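Local coordinates for protein predicted acetamidase/formamidase (Thermoanaerobacter tengcongensis, PDB 3TKK) that probably hydrolyses carbon-nitrogen bonds in linear amides such as formamide or acetamide, and binds zinc and calcium ions, at residues A229-A234 against L282-F287. Sequence-based numbering, arbitrary orientation.
Sequences ATIASA and LKTARF
I231 sets its CG2 methyl against CG2 of T284, 3.5 Å away, and reaches with CD1 toward the CB of R286, 3.7 Å away. The strands that carry them, 227-234 and 283-290, are antiparallel neighbours in a mixed beta-sheet; the chain makes helices 237-255 and 260-270 and then strand 272-277 before it returns as 283-290, which lies in the sheet between 227-234 and 272-277. Three hydrogen-bonded pairs tie the backbones: T230 with F287, A232 with A285 and A234 with K283, each closed by two N-H...O bonds. The central pair has the straightest bonds: A285 N meets A232 O with an N-H...O angle of 170°, and A232 N returns to A285 O almost as straight. I231 with R286 and S233 with T284 are the non-hydrogen-bonded pairs, where CA-H groups of I231 and S233 approach the carbonyls of A285 and K283. The small residues T230, A232, A234 and A285 point to the face covered by helix 237-255; T230 OG1 stands 3.6 Å from F287 CB but is hydrogen-bonded to A244 O. The other face, bearing I231, S233, T284 and R286, lies toward the metal-binding part of the fold, with the side chain of T284 about 9 Å from a bound calcium ion. R286, lying alongside I231, runs extended from CG to NE, and its guanidinium is gripped by a salt bridge to D191 and hydrogen bonds to Q274 and S276 of strand 272-277. In both S233 and T284 the hydroxyl oxygen is anti to the carbonyl carbon (chi1 -52° and -64°), which brings S233 OG and T284 OG1 into a 2.9 Å hydrogen bond.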
loop_
_atom_site.group_PDB
_atom_site.type_symbol
_atom_site.label_atom_id
_atom_site.label_comp_id
_atom_site.label_asym_id
_atom_site.label_seq_id
_atom_site.Cartn_x
_atom_site.Cartn_y
_atom_site.Cartn_z
ATOM N N ALA A 229 5.936 -10.592 4.066
ATOM C CA ALA A 229 6.118 -9.526 3.067
ATOM C C ALA A 229 7.582 -9.217 2.969
ATOM O O ALA A 229 8.182 -9.103 4.023
ATOM C CB ALA A 229 5.432 -8.247 3.604
ATOM N N THR A 230 8.146 -9.029 1.761
ATOM C CA THR A 230 9.544 -8.709 1.685
ATOM C C THR A 230 9.506 -7.248 1.887
ATOM O O THR A 230 8.437 -6.628 1.523
ATOM C CB THR A 230 10.071 -9.063 0.246
ATOM O OG1 THR A 230 9.047 -8.695 -0.735
ATOM C CG2 THR A 230 10.229 -10.665 0.081
ATOM N N ILE A 231 10.622 -6.640 2.394
ATOM C CA ILE A 231 10.667 -5.155 2.622
ATOM C C ILE A 231 11.880 -4.626 1.838
ATOM O O ILE A 231 12.913 -5.344 1.794
ATOM C CB ILE A 231 11.007 -4.903 4.073
ATOM C CG1 ILE A 231 10.016 -5.670 5.051
ATOM C CG2 ILE A 231 11.019 -3.317 4.396
ATOM C CD1 ILE A 231 8.711 -5.159 4.963
ATOM N N ALA A 232 11.795 -3.484 1.179
ATOM C CA ALA A 232 13.050 -2.915 0.588
ATOM C C ALA A 232 13.024 -1.392 0.640
ATOM O O ALA A 232 11.912 -0.855 0.636
ATOM C CB ALA A 232 13.137 -3.288 -0.842
ATOM N N SER A 233 14.226 -0.714 0.516
ATOM C CA SER A 233 14.226 0.732 0.538
ATOM C C SER A 233 15.131 1.196 -0.610
ATOM O O SER A 233 16.004 0.462 -0.978
ATOM C CB SER A 233 14.738 1.269 1.936
ATOM O OG SER A 233 13.981 0.615 3.002
ATOM N N ALA A 234 14.837 2.364 -1.160
ATOM C CA ALA A 234 15.511 3.033 -2.275
ATOM C C ALA A 234 15.091 4.471 -2.290
ATOM O O ALA A 234 14.155 4.885 -1.583
ATOM C CB ALA A 234 15.118 2.387 -3.608
ATOM N N LEU A 282 15.375 7.422 2.520
ATOM C CA LEU A 282 14.941 6.551 1.471
ATOM C C LEU A 282 13.519 6.188 1.830
ATOM O O LEU A 282 13.161 6.209 3.087
ATOM C CB LEU A 282 15.828 5.326 1.525
ATOM C CG LEU A 282 17.343 5.382 1.381
ATOM C CD1 LEU A 282 18.051 3.909 1.357
ATOM C CD2 LEU A 282 17.837 6.234 0.109
ATOM N N LYS A 283 12.710 5.799 0.824
ATOM C CA LYS A 283 11.253 5.277 1.042
ATOM C C LYS A 283 11.323 3.791 1.132
ATOM O O LYS A 283 12.286 3.195 0.652
ATOM C CB LYS A 283 10.410 5.673 -0.199
ATOM C CG LYS A 283 10.822 7.238 -0.587
ATOM C CD LYS A 283 9.754 7.734 -1.484
ATOM C CE LYS A 283 9.780 9.290 -1.781
ATOM N NZ LYS A 283 10.939 9.762 -1.097
ATOM N N THR A 284 10.407 3.253 1.913
ATOM C CA THR A 284 10.408 1.880 2.168
ATOM C C THR A 284 9.007 1.368 1.672
ATOM O O THR A 284 7.919 1.927 1.958
ATOM C CB THR A 284 10.547 1.628 3.641
ATOM O OG1 THR A 284 11.812 2.100 4.106
ATOM C CG2 THR A 284 10.461 0.141 3.915
ATOM N N ALA A 285 9.047 0.236 0.961
ATOM C CA ALA A 285 7.889 -0.413 0.476
ATOM C C ALA A 285 7.963 -1.845 0.792
ATOM O O ALA A 285 9.004 -2.348 1.259
ATOM C CB ALA A 285 7.820 -0.291 -1.133
ATOM N N ARG A 286 6.874 -2.522 0.495
ATOM C CA ARG A 286 6.871 -3.902 0.734
ATOM C C ARG A 286 6.087 -4.698 -0.248
ATOM O O ARG A 286 5.263 -4.135 -0.963
ATOM C CB ARG A 286 6.448 -4.173 2.146
ATOM C CG ARG A 286 5.099 -3.814 2.531
ATOM C CD ARG A 286 4.959 -3.749 4.072
ATOM N NE ARG A 286 3.516 -3.568 4.304
ATOM C CZ ARG A 286 2.928 -2.436 4.728
ATOM N NH1 ARG A 286 3.652 -1.460 5.245
ATOM N NH2 ARG A 286 1.582 -2.409 4.894
ATOM N N PHE A 287 6.348 -6.002 -0.337
ATOM C CA PHE A 287 5.417 -6.878 -1.089
ATOM C C PHE A 287 4.891 -8.059 -0.285
ATOM O O PHE A 287 5.648 -8.878 0.222
ATOM C CB PHE A 287 6.108 -7.354 -2.378
ATOM C CG PHE A 287 5.158 -8.105 -3.301
ATOM C CD1 PHE A 287 4.199 -7.401 -4.016
ATOM C CD2 PHE A 287 5.303 -9.479 -3.520
ATOM C CE1 PHE A 287 3.286 -8.033 -4.838
ATOM C CE2 PHE A 287 4.368 -10.117 -4.388
ATOM C CZ PHE A 287 3.420 -9.402 -5.091
#